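Long-range contacts in thioredoxin peroxidase 2 (PDB 2C0D), which probably reduces hydrogen peroxide and organic hydroperoxides to water and alcohols, as a thioredoxin-dependent 2-Cys peroxiredoxin of the malaria parasite's mitochondrion: residues A31-A36 / V48-S52; K57-F63 / N90-I96; F144-L149 / N164-R170. One frame throughout, in Å; residues are numbered along the deposited sequence.

Contact 1 (A31-A36 / V48-S52); sequences AYNFTA and VDLSS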
ATOM      1  N   ALA B  31       4.340  10.627  11.643  1.00 14.10           N
ATOM      2  CA  ALA B  31       4.838  10.949  10.313  1.00 12.46           C
ATOM      3  C   ALA B  31       6.029  11.925  10.397  1.00 11.25           C
ATOM      4  O   ALA B  31       6.063  12.803  11.247  1.00 11.08           O
ATOM      5  CB  ALA B  31       3.716  11.562   9.501  1.00 12.27           C
ATOM      6  N   TYR B  32       6.977  11.752   9.493  1.00  9.76           N
ATOM      7  CA  TYR B  32       8.088  12.678   9.365  1.00 10.30           C
ATOM      8  C   TYR B  32       7.574  14.061   9.014  1.00  9.67           C
ATOM      9  O   TYR B  32       6.929  14.264   7.969  1.00  9.20           O
ATOM     10  CB  TYR B  32       9.052  12.164   8.284  1.00 10.61           C
ATOM     11  CG  TYR B  32      10.181  13.144   7.962  1.00  8.12           C
ATOM     12  CD1 TYR B  32      11.198  13.415   8.902  1.00 12.26           C
ATOM     13  CD2 TYR B  32      10.244  13.773   6.722  1.00  9.07           C
ATOM     14  CE1 TYR B  32      12.247  14.304   8.610  1.00 12.29           C
ATOM     15  CE2 TYR B  32      11.322  14.670   6.418  1.00  8.85           C
ATOM     16  CZ  TYR B  32      12.298  14.924   7.378  1.00 13.31           C
ATOM     17  OH  TYR B  32      13.364  15.795   7.112  1.00 11.81           O
ATOM     18  N   ASN B  33       7.880  15.021   9.893  1.00 11.37           N
ATOM     19  CA  ASN B  33       7.388  16.374   9.770  1.00 13.37           C
ATOM     20  C   ASN B  33       8.350  17.223   8.943  1.00 15.23           C
ATOM     21  O   ASN B  33       9.255  17.833   9.473  1.00 15.73           O
ATOM     22  CB  ASN B  33       7.257  16.974  11.186  1.00 13.99           C
ATOM     23  CG  ASN B  33       6.659  18.359  11.200  1.00 17.71           C
ATOM     24  OD1 ASN B  33       6.055  18.838  10.217  1.00 20.70           O
ATOM     25  ND2 ASN B  33       6.816  19.040  12.363  1.00 19.44           N
ATOM     26  N   PHE B  34       8.118  17.303   7.649  1.00 15.29           N
ATOM     27  CA  PHE B  34       9.043  18.035   6.787  1.00 16.02           C
ATOM     28  C   PHE B  34       8.705  19.503   6.703  1.00 16.22           C
ATOM     29  O   PHE B  34       7.594  19.920   7.028  1.00 16.61           O
ATOM     30  CB  PHE B  34       9.043  17.428   5.394  1.00 16.08           C
ATOM     31  CG  PHE B  34       7.687  17.356   4.751  1.00 16.39           C
ATOM     32  CD1 PHE B  34       7.194  18.432   4.006  1.00 16.92           C
ATOM     33  CD2 PHE B  34       6.919  16.200   4.852  1.00 14.89           C
ATOM     34  CE1 PHE B  34       5.954  18.344   3.394  1.00 17.33           C
ATOM     35  CE2 PHE B  34       5.693  16.106   4.242  1.00 17.54           C
ATOM     36  CZ  PHE B  34       5.207  17.183   3.503  1.00 17.19           C
ATOM     37  N   THR B  35       9.693  20.285   6.259  1.00 17.43           N
ATOM     38  CA  THR B  35       9.474  21.662   5.834  1.00 18.37           C
ATOM     39  C   THR B  35      10.145  21.790   4.456  1.00 17.15           C
ATOM     40  O   THR B  35      11.318  21.386   4.255  1.00 17.75           O
ATOM     41  CB  THR B  35      10.020  22.729   6.826  1.00 20.19           C
ATOM     42  OG1 THR B  35       9.376  22.592   8.106  1.00 25.81           O
ATOM     43  CG2 THR B  35       9.709  24.129   6.318  1.00 20.40           C
ATOM     44  N   ALA B  36       9.388  22.289   3.485  1.00 13.68           N
ATOM     45  CA  ALA B  36       9.911  22.350   2.116  1.00 12.30           C
ATOM     46  C   ALA B  36       9.154  23.453   1.411  1.00 11.97           C
ATOM     47  O   ALA B  36       8.074  23.840   1.849  1.00 12.22           O
ATOM     48  CB  ALA B  36       9.692  21.011   1.371  1.00 12.41           C
ATOM     49  N   VAL B  48       5.724  24.703   3.086  1.00 14.54           N
ATOM     50  CA  VAL B  48       4.795  23.634   3.430  1.00 16.02           C
ATOM     51  C   VAL B  48       5.366  22.897   4.614  1.00 16.86           C
ATOM     52  O   VAL B  48       6.460  22.358   4.550  1.00 18.03           O
ATOM     53  CB  VAL B  48       4.626  22.615   2.261  1.00 15.13           C
ATOM     54  CG1 VAL B  48       3.652  21.499   2.657  1.00 14.36           C
ATOM     55  CG2 VAL B  48       4.144  23.362   1.002  1.00 15.30           C
ATOM     56  N   ASP B  49       4.591  22.880   5.688  1.00 18.41           N
ATOM     57  CA  ASP B  49       5.001  22.331   6.967  1.00 19.38           C
ATOM     58  C   ASP B  49       3.944  21.305   7.336  1.00 18.50           C
ATOM     59  O   ASP B  49       2.795  21.682   7.548  1.00 17.17           O
ATOM     60  CB  ASP B  49       4.980  23.483   7.988  1.00 20.91           C
ATOM     61  CG  ASP B  49       5.312  23.047   9.397  1.00 25.21           C
ATOM     62  OD1 ASP B  49       5.706  21.868   9.590  1.00 31.35           O
ATOM     63  OD2 ASP B  49       5.167  23.904  10.323  1.00 32.01           O
ATOM     64  N   LEU B  50       4.322  20.031   7.426  1.00 18.42           N
ATOM     65  CA  LEU B  50       3.322  18.979   7.662  1.00 19.42           C
ATOM     66  C   LEU B  50       2.598  19.240   8.973  1.00 19.63           C
ATOM     67  O   LEU B  50       1.384  19.027   9.082  1.00 19.81           O
ATOM     68  CB  LEU B  50       3.941  17.583   7.666  1.00 19.84           C
ATOM     69  CG  LEU B  50       2.948  16.436   7.456  1.00 20.46           C
ATOM     70  CD1 LEU B  50       2.228  16.646   6.093  1.00 20.36           C
ATOM     71  CD2 LEU B  50       3.669  15.081   7.499  1.00 19.22           C
ATOM     72  N   SER B  51       3.335  19.740   9.964  1.00 19.95           N
ATOM     73  CA  SER B  51       2.756  19.897  11.292  1.00 21.04           C
ATOM     74  C   SER B  51       1.658  20.938  11.327  1.00 21.00           C
ATOM     75  O   SER B  51       0.830  20.917  12.238  1.00 20.80           O
ATOM     76  CB  SER B  51       3.809  20.176  12.370  1.00 21.91           C
ATOM     77  OG  SER B  51       4.407  21.430  12.167  1.00 24.01           O
ATOM     78  N   SER B  52       1.591  21.792  10.306  1.00 20.37           N
ATOM     79  CA  SER B  52       0.512  22.780  10.241  1.00 20.97           C
ATOM     80  C   SER B  52      -0.888  22.180  10.096  1.00 21.16           C
ATOM     81  O   SER B  52      -1.877  22.844  10.410  1.00 21.55           O
ATOM     82  CB  SER B  52       0.744  23.830   9.152  1.00 21.01           C
ATOM     83  OG  SER B  52       0.563  23.304   7.850  1.00 24.42           O
TER

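Contact 2 (K57-F63 / N90-I96); sequences KYCCLLF and NVELLGI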
ATOM      1  N   LYS B  57      -6.589  18.807   9.508  1.00 16.17           N
ATOM      2  CA  LYS B  57      -6.874  18.114   8.257  1.00 14.18           C
ATOM      3  C   LYS B  57      -6.084  16.800   8.195  1.00 12.42           C
ATOM      4  O   LYS B  57      -4.994  16.698   8.786  1.00 11.50           O
ATOM      5  CB  LYS B  57      -6.384  18.949   7.061  1.00 15.11           C
ATOM      6  CG  LYS B  57      -6.929  20.375   6.982  1.00 19.38           C
ATOM      7  CD  LYS B  57      -6.494  21.000   5.698  1.00 20.94           C
ATOM      8  CE  LYS B  57      -7.338  20.465   4.588  1.00 24.13           C
ATOM      9  NZ  LYS B  57      -7.307  21.473   3.521  1.00 28.41           N
ATOM     10  N   TYR B  58      -6.642  15.822   7.489  1.00  9.25           N
ATOM     11  CA  TYR B  58      -5.885  14.644   7.038  1.00  9.73           C
ATOM     12  C   TYR B  58      -4.975  15.106   5.912  1.00  9.42           C
ATOM     13  O   TYR B  58      -5.250  16.146   5.291  1.00  9.47           O
ATOM     14  CB  TYR B  58      -6.826  13.587   6.463  1.00 10.30           C
ATOM     15  CG  TYR B  58      -7.727  12.958   7.496  1.00 12.11           C
ATOM     16  CD1 TYR B  58      -7.354  11.781   8.140  1.00 12.06           C
ATOM     17  CD2 TYR B  58      -8.959  13.528   7.804  1.00 14.50           C
ATOM     18  CE1 TYR B  58      -8.190  11.198   9.102  1.00 16.18           C
ATOM     19  CE2 TYR B  58      -9.815  12.949   8.768  1.00 14.69           C
ATOM     20  CZ  TYR B  58      -9.409  11.796   9.405  1.00 15.15           C
ATOM     21  OH  TYR B  58     -10.241  11.219  10.337  1.00 16.62           O
ATOM     22  N   CYS B  59      -3.885  14.371   5.669  1.00  9.08           N
ATOM     23  CA  CYS B  59      -3.046  14.635   4.489  1.00 10.47           C
ATOM     24  C   CYS B  59      -2.921  13.385   3.652  1.00  9.75           C
ATOM     25  O   CYS B  59      -2.870  12.272   4.201  1.00 10.48           O
ATOM     26  CB  CYS B  59      -1.641  15.038   4.909  1.00 11.55           C
ATOM     27  SG  CYS B  59      -1.622  16.639   5.733  1.00 20.53           S
ATOM     28  N   CYS B  60      -2.855  13.556   2.339  1.00  8.80           N
ATOM     29  CA  CYS B  60      -2.535  12.442   1.441  1.00  7.98           C
ATOM     30  C   CYS B  60      -1.234  12.869   0.741  1.00  7.45           C
ATOM     31  O   CYS B  60      -1.225  13.875   0.041  1.00  7.85           O
ATOM     32  CB  CYS B  60      -3.670  12.210   0.436  1.00  8.68           C
ATOM     33  SG  CYS B  60      -3.263  10.992  -0.794  1.00 13.34           S
ATOM     34  N   LEU B  61      -0.140  12.163   1.013  1.00  6.12           N
ATOM     35  CA  LEU B  61       1.135  12.475   0.365  1.00  5.96           C
ATOM     36  C   LEU B  61       1.260  11.604  -0.876  1.00  6.77           C
ATOM     37  O   LEU B  61       1.251  10.359  -0.766  1.00  7.78           O
ATOM     38  CB  LEU B  61       2.319  12.177   1.279  1.00  8.15           C
ATOM     39  CG  LEU B  61       2.251  12.792   2.672  1.00  7.20           C
ATOM     40  CD1 LEU B  61       3.545  12.534   3.459  1.00  9.82           C
ATOM     41  CD2 LEU B  61       1.901  14.317   2.606  1.00  9.10           C
ATOM     42  N   LEU B  62       1.426  12.217  -2.038  1.00  5.36           N
ATOM     43  CA  LEU B  62       1.499  11.487  -3.281  1.00  6.05           C
ATOM     44  C   LEU B  62       2.892  11.711  -3.874  1.00  7.27           C
ATOM     45  O   LEU B  62       3.156  12.787  -4.441  1.00  7.14           O
ATOM     46  CB  LEU B  62       0.406  12.019  -4.233  1.00  7.75           C
ATOM     47  CG  LEU B  62       0.224  11.375  -5.607  1.00  9.11           C
ATOM     48  CD1 LEU B  62      -0.422  10.000  -5.506  1.00  9.56           C
ATOM     49  CD2 LEU B  62      -0.640  12.296  -6.484  1.00 11.34           C
ATOM     50  N   PHE B  63       3.778  10.723  -3.745  1.00  4.56           N
ATOM     51  CA  PHE B  63       5.148  10.849  -4.285  1.00  4.40           C
ATOM     52  C   PHE B  63       5.201  10.335  -5.725  1.00  5.20           C
ATOM     53  O   PHE B  63       4.486   9.378  -6.105  1.00  5.79           O
ATOM     54  CB  PHE B  63       6.110   9.975  -3.475  1.00  6.26           C
ATOM     55  CG  PHE B  63       6.383  10.490  -2.083  1.00  4.95           C
ATOM     56  CD1 PHE B  63       7.515  11.288  -1.835  1.00  5.28           C
ATOM     57  CD2 PHE B  63       5.546  10.138  -1.030  1.00  5.32           C
ATOM     58  CE1 PHE B  63       7.795  11.737  -0.548  1.00  6.43           C
ATOM     59  CE2 PHE B  63       5.823  10.567   0.272  1.00  6.95           C
ATOM     60  CZ  PHE B  63       6.959  11.353   0.519  1.00  7.52           C
ATOM     61  N   ASN B  90     -12.004  16.586   3.990  1.00 10.29           N
ATOM     62  CA  ASN B  90     -11.074  17.318   4.821  1.00 10.01           C
ATOM     63  C   ASN B  90      -9.647  16.739   4.689  1.00 10.26           C
ATOM     64  O   ASN B  90      -8.956  16.570   5.686  1.00  9.60           O
ATOM     65  CB  ASN B  90     -11.507  17.288   6.291  1.00 10.78           C
ATOM     66  CG  ASN B  90     -10.848  18.377   7.108  1.00 16.33           C
ATOM     67  OD1 ASN B  90     -10.393  19.392   6.552  1.00 20.68           O
ATOM     68  ND2 ASN B  90     -10.773  18.173   8.426  1.00 17.21           N
ATOM     69  N   VAL B  91      -9.243  16.444   3.455  1.00  9.75           N
ATOM     70  CA  VAL B  91      -7.906  15.906   3.174  1.00  9.42           C
ATOM     71  C   VAL B  91      -7.114  16.915   2.339  1.00 10.26           C
ATOM     72  O   VAL B  91      -7.576  17.335   1.263  1.00 11.24           O
ATOM     73  CB  VAL B  91      -7.969  14.563   2.375  1.00 10.52           C
ATOM     74  CG1 VAL B  91      -6.513  14.037   2.094  1.00 11.32           C
ATOM     75  CG2 VAL B  91      -8.785  13.536   3.137  1.00  9.98           C
ATOM     76  N   GLU B  92      -5.931  17.288   2.831  1.00  9.52           N
ATOM     77  CA  GLU B  92      -4.982  18.071   2.027  1.00 10.26           C
ATOM     78  C   GLU B  92      -4.168  17.122   1.126  1.00  9.84           C
ATOM     79  O   GLU B  92      -3.430  16.259   1.653  1.00 11.05           O
ATOM     80  CB  GLU B  92      -4.037  18.841   2.963  1.00 10.49           C
ATOM     81  CG  GLU B  92      -3.089  19.817   2.194  1.00 14.62           C
ATOM     82  CD  GLU B  92      -3.694  21.182   1.850  1.00 20.07           C
ATOM     83  OE1 GLU B  92      -4.780  21.532   2.392  1.00 20.98           O
ATOM     84  OE2 GLU B  92      -3.054  21.941   1.044  1.00 21.93           O
ATOM     85  N   LEU B  93      -4.299  17.265  -0.195  1.00  8.34           N
ATOM     86  CA  LEU B  93      -3.489  16.460  -1.138  1.00  7.83           C
ATOM     87  C   LEU B  93      -2.168  17.180  -1.414  1.00  7.75           C
ATOM     88  O   LEU B  93      -2.162  18.362  -1.841  1.00  8.27           O
ATOM     89  CB  LEU B  93      -4.249  16.251  -2.448  1.00  8.47           C
ATOM     90  CG  LEU B  93      -3.525  15.411  -3.510  1.00  7.42           C
ATOM     91  CD1 LEU B  93      -3.224  13.974  -2.985  1.00 11.23           C
ATOM     92  CD2 LEU B  93      -4.387  15.373  -4.813  1.00  9.83           C
ATOM     93  N   LEU B  94      -1.048  16.494  -1.188  1.00  6.27           N
ATOM     94  CA  LEU B  94       0.275  17.086  -1.493  1.00  6.75           C
ATOM     95  C   LEU B  94       1.053  16.185  -2.465  1.00  7.54           C
ATOM     96  O   LEU B  94       1.347  15.007  -2.139  1.00  8.50           O
ATOM     97  CB  LEU B  94       1.093  17.261  -0.219  1.00  8.08           C
ATOM     98  CG  LEU B  94       0.434  18.150   0.856  1.00  8.76           C
ATOM     99  CD1 LEU B  94       1.255  18.125   2.126  1.00 11.63           C
ATOM    100  CD2 LEU B  94       0.214  19.578   0.365  1.00  7.37           C
ATOM    101  N   GLY B  95       1.371  16.723  -3.648  1.00  6.31           N
ATOM    102  CA  GLY B  95       2.217  15.969  -4.579  1.00  7.05           C
ATOM    103  C   GLY B  95       3.646  16.244  -4.167  1.00  8.08           C
ATOM    104  O   GLY B  95       4.003  17.394  -3.794  1.00 10.75           O
ATOM    105  N   ILE B  96       4.482  15.213  -4.147  1.00  7.08           N
ATOM    106  CA  ILE B  96       5.876  15.424  -3.736  1.00  5.87           C
ATOM    107  C   ILE B  96       6.848  14.770  -4.741  1.00  6.64           C
ATOM    108  O   ILE B  96       6.685  13.599  -5.064  1.00  5.64           O
ATOM    109  CB  ILE B  96       6.163  14.825  -2.348  1.00  6.31           C
ATOM    110  CG1 ILE B  96       5.186  15.377  -1.295  1.00  6.64           C
ATOM    111  CG2 ILE B  96       7.624  15.117  -1.952  1.00  6.92           C
ATOM    112  CD1 ILE B  96       5.202  14.646   0.039  1.00  9.23           C
TER
HETATM  113  O   HOH W   1      -8.974  19.918   1.605  1.00 32.98           O

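Contact 3 (F144-L149 / N164-R170); sequences FALRGL and NDLPIGR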
ATOM      1  N   PHE B 144      15.465   9.679  -7.095  1.00  8.02           N
ATOM      2  CA  PHE B 144      14.102  10.157  -7.278  1.00  6.72           C
ATOM      3  C   PHE B 144      13.133   9.368  -6.434  1.00  6.94           C
ATOM      4  O   PHE B 144      13.480   8.325  -5.920  1.00  6.81           O
ATOM      5  CB  PHE B 144      13.673  10.111  -8.748  1.00  7.85           C
ATOM      6  CG  PHE B 144      13.703   8.743  -9.372  1.00  9.41           C
ATOM      7  CD1 PHE B 144      12.626   7.876  -9.205  1.00  9.00           C
ATOM      8  CD2 PHE B 144      14.791   8.324 -10.149  1.00 12.28           C
ATOM      9  CE1 PHE B 144      12.618   6.609  -9.817  1.00 11.93           C
ATOM     10  CE2 PHE B 144      14.796   7.066 -10.769  1.00 12.72           C
ATOM     11  CZ  PHE B 144      13.714   6.197 -10.586  1.00 11.74           C
ATOM     12  N   ALA B 145      11.939   9.889  -6.298  1.00  6.61           N
ATOM     13  CA  ALA B 145      10.915   9.231  -5.498  1.00  6.25           C
ATOM     14  C   ALA B 145      10.157   8.145  -6.263  1.00  5.29           C
ATOM     15  O   ALA B 145       9.727   8.316  -7.432  1.00  6.17           O
ATOM     16  CB  ALA B 145       9.932  10.262  -4.935  1.00  6.74           C
ATOM     17  N   LEU B 146       9.914   7.045  -5.568  1.00  6.61           N
ATOM     18  CA  LEU B 146       9.089   5.954  -6.092  1.00  7.14           C
ATOM     19  C   LEU B 146       7.625   6.352  -5.979  1.00  8.06           C
ATOM     20  O   LEU B 146       7.282   7.398  -5.387  1.00  8.70           O
ATOM     21  CB  LEU B 146       9.344   4.666  -5.274  1.00  7.66           C
ATOM     22  CG  LEU B 146      10.803   4.146  -5.403  1.00 10.30           C
ATOM     23  CD1 LEU B 146      11.022   3.006  -4.438  1.00 14.49           C
ATOM     24  CD2 LEU B 146      11.004   3.644  -6.822  1.00 13.56           C
ATOM     25  N   ARG B 147       6.751   5.508  -6.535  1.00  8.03           N
ATOM     26  CA  ARG B 147       5.326   5.815  -6.624  1.00  8.93           C
ATOM     27  C   ARG B 147       4.665   5.478  -5.294  1.00  9.42           C
ATOM     28  O   ARG B 147       3.950   4.452  -5.168  1.00 10.12           O
ATOM     29  CB  ARG B 147       4.726   5.010  -7.799  1.00 10.16           C
ATOM     30  CG  ARG B 147       3.545   5.762  -8.373  1.00 16.45           C
ATOM     31  CD  ARG B 147       3.166   5.588  -9.830  1.00 19.72           C
ATOM     32  NE  ARG B 147       4.190   5.679 -10.856  1.00 15.27           N
ATOM     33  CZ  ARG B 147       4.534   6.787 -11.530  1.00 17.74           C
ATOM     34  NH1 ARG B 147       4.038   7.982 -11.234  1.00 14.51           N
ATOM     35  NH2 ARG B 147       5.462   6.698 -12.456  1.00 15.32           N
ATOM     36  N   GLY B 148       4.937   6.307  -4.289  1.00  9.22           N
ATOM     37  CA  GLY B 148       4.470   6.038  -2.925  1.00  8.55           C
ATOM     38  C   GLY B 148       3.268   6.893  -2.599  1.00  8.26           C
ATOM     39  O   GLY B 148       3.103   8.001  -3.141  1.00  7.68           O
ATOM     40  N   LEU B 149       2.421   6.408  -1.689  1.00  6.04           N
ATOM     41  CA  LEU B 149       1.291   7.198  -1.240  1.00  6.60           C
ATOM     42  C   LEU B 149       1.078   6.938   0.236  1.00  5.90           C
ATOM     43  O   LEU B 149       1.140   5.787   0.682  1.00  6.80           O
ATOM     44  CB  LEU B 149       0.024   6.803  -2.001  1.00  8.72           C
ATOM     45  CG  LEU B 149      -1.231   7.599  -1.609  1.00 11.99           C
ATOM     46  CD1 LEU B 149      -2.138   7.854  -2.831  1.00 13.63           C
ATOM     47  CD2 LEU B 149      -1.961   6.804  -0.528  1.00 11.96           C
ATOM     48  N   ASN B 164       3.420   1.636  -5.204  1.00 10.00           N
ATOM     49  CA  ASN B 164       3.043   0.972  -6.464  1.00 11.08           C
ATOM     50  C   ASN B 164       4.281   0.650  -7.277  1.00 12.03           C
ATOM     51  O   ASN B 164       5.311   1.297  -7.135  1.00 12.03           O
ATOM     52  CB  ASN B 164       2.185   1.920  -7.296  1.00 12.78           C
ATOM     53  CG  ASN B 164       0.745   1.511  -7.370  1.00 17.36           C
ATOM     54  OD1 ASN B 164       0.196   0.933  -6.439  1.00 21.01           O
ATOM     55  ND2 ASN B 164       0.095   1.846  -8.490  1.00 16.84           N
ATOM     56  N   ASP B 165       4.171  -0.342  -8.160  1.00 13.08           N
ATOM     57  CA  ASP B 165       5.174  -0.586  -9.174  1.00 14.01           C
ATOM     58  C   ASP B 165       5.434   0.744  -9.926  1.00 14.92           C
ATOM     59  O   ASP B 165       4.498   1.443 -10.267  1.00 13.26           O
ATOM     60  CB  ASP B 165       4.579  -1.629 -10.123  1.00 14.73           C
ATOM     61  CG  ASP B 165       5.605  -2.349 -10.950  1.00 19.10           C
ATOM     62  OD1 ASP B 165       6.788  -2.447 -10.543  1.00 22.22           O
ATOM     63  OD2 ASP B 165       5.182  -2.845 -12.025  1.00 24.52           O
ATOM     64  N   LEU B 166       6.700   1.077 -10.190  1.00 15.09           N
ATOM     65  CA  LEU B 166       7.011   2.342 -10.831  1.00 16.54           C
ATOM     66  C   LEU B 166       6.241   2.670 -12.126  1.00 16.36           C
ATOM     67  O   LEU B 166       5.845   3.817 -12.314  1.00 17.56           O
ATOM     68  CB  LEU B 166       8.521   2.443 -11.057  1.00 17.72           C
ATOM     69  CG  LEU B 166       9.257   3.769 -10.970  1.00 19.62           C
ATOM     70  CD1 LEU B 166       8.652   4.776  -9.983  1.00 18.86           C
ATOM     71  CD2 LEU B 166      10.737   3.462 -10.667  1.00 21.63           C
ATOM     72  N   PRO B 167       6.046   1.693 -13.035  1.00 16.63           N
ATOM     73  CA  PRO B 167       5.232   1.974 -14.241  1.00 17.49           C
ATOM     74  C   PRO B 167       3.717   2.131 -14.072  1.00 18.07           C
ATOM     75  O   PRO B 167       3.030   2.480 -15.039  1.00 20.15           O
ATOM     76  CB  PRO B 167       5.508   0.768 -15.156  1.00 17.74           C
ATOM     77  CG  PRO B 167       6.517  -0.049 -14.494  1.00 18.18           C
ATOM     78  CD  PRO B 167       6.650   0.350 -13.071  1.00 16.88           C
ATOM     79  N   ILE B 168       3.188   1.931 -12.865  1.00 16.77           N
ATOM     80  CA  ILE B 168       1.732   1.866 -12.716  1.00 15.88           C
ATOM     81  C   ILE B 168       1.179   3.051 -11.938  1.00 15.70           C
ATOM     82  O   ILE B 168       1.501   3.210 -10.757  1.00 16.26           O
ATOM     83  CB  ILE B 168       1.328   0.539 -12.002  1.00 15.93           C
ATOM     84  CG1 ILE B 168       1.956  -0.657 -12.729  1.00 17.71           C
ATOM     85  CG2 ILE B 168      -0.213   0.420 -11.874  1.00 16.31           C
ATOM     86  CD1 ILE B 168       1.638  -2.033 -12.148  1.00 16.48           C
ATOM     87  N   GLY B 169       0.321   3.853 -12.590  1.00 15.15           N
ATOM     88  CA  GLY B 169      -0.336   5.002 -11.963  1.00 14.71           C
ATOM     89  C   GLY B 169      -1.342   4.622 -10.868  1.00 15.05           C
ATOM     90  O   GLY B 169      -1.825   3.477 -10.815  1.00 15.08           O
ATOM     91  N   ARG B 170      -1.640   5.562  -9.986  1.00 14.32           N
ATOM     92  CA  ARG B 170      -2.524   5.286  -8.844  1.00 14.75           C
ATOM     93  C   ARG B 170      -3.981   5.487  -9.264  1.00 15.25           C
ATOM     94  O   ARG B 170      -4.256   6.306 -10.156  1.00 16.00           O
ATOM     95  CB  ARG B 170      -2.120   6.140  -7.622  1.00 14.26           C
ATOM     96  CG  ARG B 170      -0.787   5.660  -6.961  1.00 16.39           C
ATOM     97  CD  ARG B 170       0.448   6.450  -7.539  1.00 15.56           C
ATOM     98  NE  ARG B 170       1.203   6.885  -6.393  1.00 26.50           N
ATOM     99  CZ  ARG B 170       2.001   7.909  -6.375  1.00 24.17           C
ATOM    100  NH1 ARG B 170       2.221   8.640  -7.473  1.00 15.42           N
ATOM    101  NH2 ARG B 170       2.590   8.178  -5.233  1.00 32.34           N
TER
HETATM  102  O   HOH W   2       1.086   4.497  -4.384  1.00 14.06           O
HETATM  103  O   HOH W   3       7.490   2.744  -7.256  1.00 14.66           O

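Contact 1 (A31-A36 / V48-S52)
Ala31 CB lies 4.0 Å from Leu50 CD2, and the same methyl of Leu50 also lies against the backbone O of Tyr32. The Tyr32 ring turns from this contact toward helix 131-135, where its hydroxyl bonds to Asp131. At Asn33 the short amide suits an exposed, polar position: OD1 takes a weak bond from Ser51 N at 2.9 Å, bent to 127° at the hydrogen. That NH is shared, because it also bonds to Asp49 OD1 in an Asx turn; Ser51 OG joins it from the same face of the carboxylate, so one oxygen is gripped twice. Phe34 carries the apolar half. With chi1 at 56°, its CG sits between the backbone N and carbonyl carbon, and the ring receives Leu50 CB over one face, toward the rim, while CE1 meets Val48 CG1 obliquely at 4.0 Å. Its O accepts from Leu50 N at 3.3 Å. Here the chain enters the beta hairpin of strands 35-39 and 45-49, which packs on strand 123-126 through Ala36 and Val48. Thr35, a beta-branched residue fit for an exposed strand face, forms a non-hydrogen-bonded antiparallel pair with Asp49. Ala36 then forms a hydrogen-bonded pair with Val48, its N to Val48 O at 3.1 Å and its O from Val48 N at 2.8 Å; its small methyl lies on the face where Ile132 of helix 131-135 packs.

Contact 2 (K57-F63 / N90-I96)
Lys57 and Glu92 form a salt bridge at the start of an otherwise mostly apolar pairing, with Lys57 NZ 2.8 Å from Glu92 OE1 and nearly in line with its C-O bond. Both side chains bend to meet: Lys57 at chi3 (77°) and Glu92 at chi2 (83°). A water bridges Lys57 NZ to Val91 O, giving the ammonium a second partner. The strands 58-63 and 91-96 run parallel in the central sheet of the thioredoxin-like fold, joined by a beta-alpha-beta crossover through helices 73-81 and 83-88. Asn90, with positive phi, is the C-prime residue of the Schellman motif that ends the second helix, a place asparagine tolerates well; its O then accepts from Tyr58 N and its ND2 bonds to Gln56 O. From there backbone bonds alternate regularly, among them Leu94 N to Cys60 O at 2.9 Å.

The residues on the two faces are mainly apolar, as a buried sheet requires. Cys60 SG packs on Leu93 CD1 at 3.7 Å, on the face that also bears Leu62, which reaches Ile76 and Phe79 of helix 73-81. The side chain of Leu62 is about 9 Å from that of Cys72, the predicted peroxidatic cysteine. Gly95 pairs with Leu62 through its backbone and adds no side chain to this face. On the opposite face, which carries Cys59, Leu61 and Phe63, Leu61 CD2 lies 3.9 Å from Leu94 CD1, the two leucines side by side. Phe63 and Ile96 also point the same way: Ile96 CG2 comes within 3.7 Å of Phe63 CE1, and Ile96 CD1 makes a CH-pi contact over the ring, 4.1 Å from its centroid.

Contact 3 (F144-L149 / N164-R170)
Arg147 reaches across to Leu166 and grips a single backbone oxygen with two nitrogens. Its NE and NH2 each lie 2.9 Å from Leu166 O, which sits in the guanidinium plane. The two approaches differ at the carbonyl: NH2 comes nearly in line with the C=O bond, whereas NE stands above the carbonyl plane. Arg147 leaves its backbone with CG opposite N (chi1 -151°), runs on extended, and then bends at chi3 (-48°), which brings the flat head side-on to the turn. An arginine suits this place because its several N-H groups serve different partners: NH2 also bonds to Phe70 O, and NH1 forms a salt bridge with Glu75. Its side chain lies about 4 Å from that of Cys72, the predicted peroxidatic cysteine, consistent with the active-site arginine of peroxiredoxins.

The partner is a type I beta turn from Asp165 to Ile168, in the loop between strand 158-164 and helix 172-188. Asn164 braces it: ND2 bonds to Ile168 O at 3.0 Å, straight at the hydrogen (177°) but reaching the oxygen from above the carbonyl plane, while its N bonds to Arg147 O. Two waters fill out the polar join, one linking Arg147 N to Asn164 O and the other Arg147 O to Arg170 NE.

Arg170 crosses Arg147 obliquely, although the exact placing of its guanidinium is doubtful. The shared carboxylate of Glu75 salt-bridges NH1 of both, probably offsetting their like charges. On the apolar side, Leu166 CD2 meets the ring edge of Phe144 at CE1, 3.8 Å away, and also touches Leu146 CD2 at 3.9 Å. Asp165 turns away from 144-149 to form a salt bridge with Arg159 of the second subunit.

Overall arrangement
From the N terminus, contact 1 closes first, bringing 31-36 to 48-52 around the hairpin of strands 35-39 and 45-49. The chain then enters strand 58-63, and contact 2 closes the longer helical excursion to 90-96 near the centre of the folded chain. Contact 3 comes last, closing the hairpin of strands 144-152 and 158-164 and the loop that follows it before helix 172-188. The three are in series; none encloses or crosses another. Leu50 packs on Cys59 and Leu61, tying contact 1 to contact 2. Strand 58-63 also pairs with 144-152, where Phe63 meets Gly148, so contact 2 adjoins contact 3, while contacts 1 and 3 lie about 21 Å apart between centres.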